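Local structure of glycoside Hydrolase (Bacteroides uniformis, 5TA0) at residues A[546-554]-A[634-642]. The protein probably hydrolyses agarose, a red-algal galactan, as a family 86 glycoside hydrolase, and binds neoagarooctaose in the variant crystallised here. Residues are numbered along the deposited sequence; the frame is centred on the assembly and turned at random. Where two conformers were deposited one is given.
With EDO (1,2-ethanediol), chain Q.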
ATOM      1  N   VAL A 546       0.022  -4.249  31.251  1.00 15.10           N
ATOM      2  CA  VAL A 546      -1.078  -5.193  31.071  1.00 15.94           C
ATOM      3  C   VAL A 546      -1.998  -4.695  29.976  1.00 14.95           C
ATOM      4  O   VAL A 546      -2.430  -3.548  30.012  1.00 15.84           O
ATOM      5  CB  VAL A 546      -1.892  -5.367  32.371  1.00 17.07           C
ATOM      6  CG1 VAL A 546      -3.041  -6.345  32.165  1.00 18.30           C
ATOM      7  CG2 VAL A 546      -0.968  -5.831  33.501  1.00 17.70           C
ATOM      8  N   PHE A 547      -2.277  -5.567  29.010  1.00 13.47           N
ATOM      9  CA  PHE A 547      -3.223  -5.312  27.920  1.00 12.79           C
ATOM     10  C   PHE A 547      -4.308  -6.375  27.959  1.00 13.14           C
ATOM     11  O   PHE A 547      -4.069  -7.514  28.396  1.00 14.49           O
ATOM     12  CB  PHE A 547      -2.520  -5.365  26.566  1.00 12.72           C
ATOM     13  CG  PHE A 547      -1.544  -4.254  26.360  1.00 11.90           C
ATOM     14  CD1 PHE A 547      -0.250  -4.351  26.857  1.00 12.11           C
ATOM     15  CD2 PHE A 547      -1.913  -3.088  25.704  1.00 12.72           C
ATOM     16  CE1 PHE A 547       0.660  -3.314  26.693  1.00 12.67           C
ATOM     17  CE2 PHE A 547      -0.997  -2.054  25.535  1.00 13.31           C
ATOM     18  CZ  PHE A 547       0.279  -2.165  26.037  1.00 13.07           C
ATOM     19  N   ASN A 548      -5.494  -6.005  27.510  1.00 12.55           N
ATOM     20  CA  ASN A 548      -6.645  -6.894  27.490  1.00 12.81           C
ATOM     21  C   ASN A 548      -7.225  -6.987  26.092  1.00 11.83           C
ATOM     22  O   ASN A 548      -7.507  -5.959  25.484  1.00 11.99           O
ATOM     23  CB  ASN A 548      -7.720  -6.373  28.439  1.00 14.17           C
ATOM     24  CG  ASN A 548      -7.274  -6.389  29.880  1.00 16.64           C
ATOM     25  OD1 ASN A 548      -6.889  -5.358  30.430  1.00 19.47           O
ATOM     26  ND2 ASN A 548      -7.273  -7.555  30.474  1.00 17.18           N
ATOM     27  N   ILE A 549      -7.422  -8.219  25.612  1.00 10.75           N
ATOM     28  CA  ILE A 549      -8.018  -8.486  24.303  1.00 10.68           C
ATOM     29  C   ILE A 549      -9.210  -9.389  24.565  1.00 10.60           C
ATOM     30  O   ILE A 549      -9.036 -10.565  24.932  1.00 11.02           O
ATOM     31  CB  ILE A 549      -7.020  -9.112  23.321  1.00 10.50           C
ATOM     32  CG1 ILE A 549      -5.827  -8.170  23.086  1.00 10.74           C
ATOM     33  CG2 ILE A 549      -7.715  -9.433  21.997  1.00 10.13           C
ATOM     34  CD1 ILE A 549      -4.793  -8.674  22.102  1.00 11.03           C
ATOM     35  N   ASN A 550     -10.406  -8.850  24.346  1.00 10.83           N
ATOM     36  CA  ASN A 550     -11.654  -9.472  24.776  1.00 11.30           C
ATOM     37  C   ASN A 550     -12.614  -9.825  23.644  1.00 11.40           C
ATOM     38  O   ASN A 550     -12.469  -9.365  22.510  1.00 11.01           O
ATOM     39  CB  ASN A 550     -12.343  -8.520  25.771  1.00 11.67           C
ATOM     40  CG  ASN A 550     -11.511  -8.251  27.010  1.00 13.08           C
ATOM     41  OD1 ASN A 550     -10.746  -9.103  27.470  1.00 13.99           O
ATOM     42  ND2 ASN A 550     -11.652  -7.030  27.554  1.00 14.95           N
ATOM     43  N   ASN A 551     -13.625 -10.646  23.959  1.00 10.68           N
ATOM     44  CA  ASN A 551     -14.604 -11.172  23.009  1.00 10.68           C
ATOM     45  C   ASN A 551     -13.966 -11.984  21.868  1.00 10.85           C
ATOM     46  O   ASN A 551     -14.460 -11.982  20.749  1.00 10.87           O
ATOM     47  CB  ASN A 551     -15.519 -10.053  22.450  1.00 11.03           C
ATOM     48  CG  ASN A 551     -16.896  -9.986  23.114  1.00 11.13           C
ATOM     49  OD1 ASN A 551     -17.462 -10.981  23.629  1.00 11.36           O
ATOM     50  ND2 ASN A 551     -17.493  -8.812  23.028  1.00 11.47           N
ATOM     51  N   VAL A 552     -12.872 -12.684  22.178  1.00 11.17           N
ATOM     52  CA  VAL A 552     -12.210 -13.546  21.207  1.00 11.34           C
ATOM     53  C   VAL A 552     -13.020 -14.826  21.044  1.00 11.96           C
ATOM     54  O   VAL A 552     -13.367 -15.477  22.018  1.00 12.77           O
ATOM     55  CB  VAL A 552     -10.780 -13.887  21.658  1.00 11.03           C
ATOM     56  CG1 VAL A 552     -10.142 -14.951  20.759  1.00 11.54           C
ATOM     57  CG2 VAL A 552      -9.925 -12.618  21.716  1.00 11.26           C
ATOM     58  N   LYS A 553     -13.331 -15.159  19.804  0.64 12.14           N
ATOM     59  CA  LYS A 553     -14.115 -16.344  19.498  0.64 12.81           C
ATOM     60  C   LYS A 553     -13.173 -17.498  19.177  0.64 12.94           C
ATOM     61  O   LYS A 553     -12.346 -17.412  18.276  0.64 12.74           O
ATOM     62  CB  LYS A 553     -15.078 -16.044  18.346  0.64 13.85           C
ATOM     63  CG  LYS A 553     -15.921 -14.779  18.526  0.64 14.69           C
ATOM     64  CD  LYS A 553     -16.727 -14.674  19.832  0.64 14.80           C
ATOM     65  CE  LYS A 553     -17.612 -15.900  20.083  0.64 15.15           C
ATOM     66  NZ  LYS A 553     -18.650 -15.746  21.149  0.64 15.33           N
ATOM     67  N   LYS A 554     -13.230 -18.541  19.986  1.00 12.89           N
ATOM     68  CA  LYS A 554     -12.483 -19.758  19.709  1.00 13.34           C
ATOM     69  C   LYS A 554     -13.384 -20.867  19.198  1.00 13.89           C
ATOM     70  O   LYS A 554     -14.605 -20.853  19.403  1.00 15.42           O
ATOM     71  CB  LYS A 554     -11.753 -20.230  20.959  1.00 13.86           C
ATOM     72  CG  LYS A 554     -10.646 -19.298  21.434  1.00 14.43           C
ATOM     73  CD  LYS A 554      -9.972 -19.848  22.675  1.00 14.96           C
ATOM     74  CE  LYS A 554      -9.125 -21.080  22.363  1.00 15.16           C
ATOM     75  NZ  LYS A 554      -8.742 -21.784  23.613  1.00 15.92           N
ATOM     76  N   THR A 634       1.315  -1.021  20.295  1.00  8.12           N
ATOM     77  CA  THR A 634       0.073  -1.792  20.180  1.00  8.64           C
ATOM     78  C   THR A 634       0.299  -3.228  20.602  1.00  8.22           C
ATOM     79  O   THR A 634       1.399  -3.768  20.441  1.00  8.48           O
ATOM     80  CB  THR A 634      -0.488  -1.799  18.729  1.00  8.69           C
ATOM     81  OG1 THR A 634       0.469  -2.363  17.842  1.00  9.37           O
ATOM     82  CG2 THR A 634      -0.867  -0.407  18.267  1.00  9.00           C
ATOM     83  N   VAL A 635      -0.769  -3.840  21.105  1.00  8.42           N
ATOM     84  CA  VAL A 635      -0.864  -5.278  21.267  1.00  8.87           C
ATOM     85  C   VAL A 635      -2.159  -5.715  20.612  1.00  8.62           C
ATOM     86  O   VAL A 635      -3.232  -5.263  20.993  1.00  8.87           O
ATOM     87  CB  VAL A 635      -0.822  -5.700  22.747  1.00  9.18           C
ATOM     88  CG1 VAL A 635      -0.962  -7.206  22.858  1.00  9.68           C
ATOM     89  CG2 VAL A 635       0.476  -5.214  23.392  1.00  9.54           C
ATOM     90  N   THR A 636      -2.019  -6.529  19.564  1.00  8.41           N
ATOM     91  CA  THR A 636      -3.173  -7.095  18.845  1.00  8.47           C
ATOM     92  C   THR A 636      -2.954  -8.584  18.682  1.00  8.93           C
ATOM     93  O   THR A 636      -1.902  -9.107  19.004  1.00  9.57           O
ATOM     94  CB  THR A 636      -3.405  -6.382  17.495  1.00  8.39           C
ATOM     95  OG1 THR A 636      -2.297  -6.615  16.608  1.00  8.02           O
ATOM     96  CG2 THR A 636      -3.583  -4.884  17.697  1.00  8.39           C
ATOM     97  N   MET A 637      -3.955  -9.287  18.173  1.00  8.84           N
ATOM     98  CA  MET A 637      -3.853 -10.759  18.071  1.00  9.67           C
ATOM     99  C   MET A 637      -4.605 -11.261  16.857  1.00  9.68           C
ATOM    100  O   MET A 637      -5.742 -10.888  16.627  1.00 10.22           O
ATOM    101  CB  MET A 637      -4.380 -11.409  19.344  1.00 10.76           C
ATOM    102  CG  MET A 637      -4.244 -12.925  19.375  1.00 11.58           C
ATOM    103  SD  MET A 637      -4.422 -13.615  21.039  1.00 13.19           S
ATOM    104  CE  MET A 637      -6.154 -13.256  21.320  1.00 13.60           C
ATOM    105  N   GLN A 638      -3.971 -12.134  16.095  1.00  8.93           N
ATOM    106  CA  GLN A 638      -4.641 -12.904  15.037  1.00  8.94           C
ATOM    107  C   GLN A 638      -4.986 -14.293  15.543  1.00  9.52           C
ATOM    108  O   GLN A 638      -4.149 -14.979  16.132  1.00  9.61           O
ATOM    109  CB  GLN A 638      -3.744 -13.049  13.811  1.00  9.13           C
ATOM    110  CG  GLN A 638      -3.537 -11.754  13.046  1.00  9.14           C
ATOM    111  CD  GLN A 638      -2.302 -11.845  12.203  1.00  9.56           C
ATOM    112  OE1 GLN A 638      -1.193 -11.752  12.739  1.00  9.72           O
ATOM    113  NE2 GLN A 638      -2.463 -12.046  10.900  1.00 10.00           N
ATOM    114  N   ILE A 639      -6.229 -14.678  15.319  1.00  9.90           N
ATOM    115  CA  ILE A 639      -6.747 -16.020  15.621  1.00 11.55           C
ATOM    116  C   ILE A 639      -7.060 -16.689  14.288  1.00 11.78           C
ATOM    117  O   ILE A 639      -7.673 -16.068  13.420  1.00 12.95           O
ATOM    118  CB  ILE A 639      -8.031 -15.892  16.484  1.00 13.16           C
ATOM    119  CG1 ILE A 639      -7.700 -15.227  17.827  1.00 13.81           C
ATOM    120  CG2 ILE A 639      -8.719 -17.232  16.708  1.00 14.97           C
ATOM    121  CD1 ILE A 639      -6.775 -16.004  18.726  1.00 14.38           C
ATOM    122  N   PHE A 640      -6.649 -17.954  14.133  1.00 10.85           N
ATOM    123  CA  PHE A 640      -6.892 -18.728  12.924  1.00 10.88           C
ATOM    124  C   PHE A 640      -7.697 -19.953  13.324  1.00 10.93           C
ATOM    125  O   PHE A 640      -7.148 -20.862  13.934  1.00 11.80           O
ATOM    126  CB  PHE A 640      -5.569 -19.155  12.300  1.00 10.66           C
ATOM    127  CG  PHE A 640      -4.678 -17.995  11.933  1.00 10.56           C
ATOM    128  CD1 PHE A 640      -4.793 -17.387  10.683  1.00 10.85           C
ATOM    129  CD2 PHE A 640      -3.747 -17.510  12.819  1.00 11.06           C
ATOM    130  CE1 PHE A 640      -3.988 -16.315  10.333  1.00 11.26           C
ATOM    131  CE2 PHE A 640      -2.930 -16.428  12.467  1.00 11.05           C
ATOM    132  CZ  PHE A 640      -3.067 -15.835  11.225  1.00 11.01           C
ATOM    133  N   ASN A 641      -9.002 -19.928  13.051  1.00 11.06           N
ATOM    134  CA  ASN A 641      -9.906 -21.015  13.443  1.00 11.37           C
ATOM    135  C   ASN A 641     -10.155 -21.980  12.294  1.00 11.88           C
ATOM    136  O   ASN A 641     -10.430 -21.558  11.175  1.00 11.17           O
ATOM    137  CB  ASN A 641     -11.223 -20.421  13.940  1.00 11.43           C
ATOM    138  CG  ASN A 641     -11.085 -19.781  15.306  1.00 12.04           C
ATOM    139  OD1 ASN A 641     -10.064 -19.942  15.971  1.00 12.75           O
ATOM    140  ND2 ASN A 641     -12.119 -19.082  15.742  1.00 12.87           N
ATOM    141  N   PHE A 642     -10.095 -23.274  12.591  0.50 11.83           N
ATOM    142  CA  PHE A 642     -10.201 -24.307  11.579  0.50 12.26           C
ATOM    143  C   PHE A 642     -11.604 -24.925  11.540  0.50 13.21           C
ATOM    144  O   PHE A 642     -12.321 -24.957  12.564  0.50 13.54           O
ATOM    145  CB  PHE A 642      -9.153 -25.395  11.835  0.50 11.74           C
ATOM    146  CG  PHE A 642      -7.742 -24.882  11.999  0.50 11.17           C
ATOM    147  CD1 PHE A 642      -7.324 -23.701  11.395  0.50 11.25           C
ATOM    148  CD2 PHE A 642      -6.828 -25.601  12.742  0.50 10.86           C
ATOM    149  CE1 PHE A 642      -6.024 -23.261  11.536  0.50 11.18           C
ATOM    150  CE2 PHE A 642      -5.526 -25.156  12.893  0.50 10.85           C
ATOM    151  CZ  PHE A 642      -5.121 -23.985  12.284  0.50 11.23           C
TER
HETATM  152  C1  EDO Q 714     -14.047 -21.825  11.693  1.00 37.76           C
HETATM  153  O1  EDO Q 714     -14.290 -23.125  12.239  1.00 40.48           O
HETATM  154  C2  EDO Q 714     -13.790 -21.982  10.208  1.00 36.66           C
HETATM  155  O2  EDO Q 714     -14.980 -22.529   9.637  1.00 37.33           O
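One face of the Phe547 ring is covered by Val635, whose CG2 methyl sits above the ring centre, 3.6 Å from the centroid, a CH-pi contact; Lys537 of strand 523-538 also touches the Phe547 side chain. With chi1 at -67°, CG of Phe547 is anti to the carbonyl carbon and beside the backbone N, which lays the ring face across the methyl. An alanine in place of Phe547 would probably open a gap over Val635 and leave its CG2 without the aromatic surface on which it rests.

Farther along, Ile549 extends CD1 toward strand 634-642, where it lies 3.9 Å from Met637 CB and also meets the main chain of Thr636. Met637 runs out toward 546-554 and bends at chi3, bringing CE within 3.8 Å of Val552 CG2, with the two side chains crossing at about a right angle. The other branch of Val552, CG1, meets Ile639 CG1 at 3.8 Å. Leu615 touches both Met637 and Ile639, adding to this apolar layer.

Beyond it the contact turns polar. Asn641 ND2 donates to Lys553 O over 3.0 Å, nearly straight at 165°; the acceptor lies almost in the amide plane, whereas the donor stands above the carbonyl plane. Tyr612 OH bonds to Asn641 OD1, so both ends of the amide are gripped and its rotation is fixed. Lys554 directs its ammonium elsewhere, to the carbonyls of Leu615 and Tyr612.

Strand 545-549 is an outer strand of a four-stranded antiparallel sheet, and 631-642 belongs to a five-stranded sheet, to which Asn548 is tied by a backbone hydrogen bond with Thr533. The axes of 546-549 and 634-642 come within 7.9 Å and cross at -35°, with apolar side chains filling the space between, consistent with the face-to-face packing of two sheets in a beta-sandwich, here in the beta-porphyranase A C-terminal region.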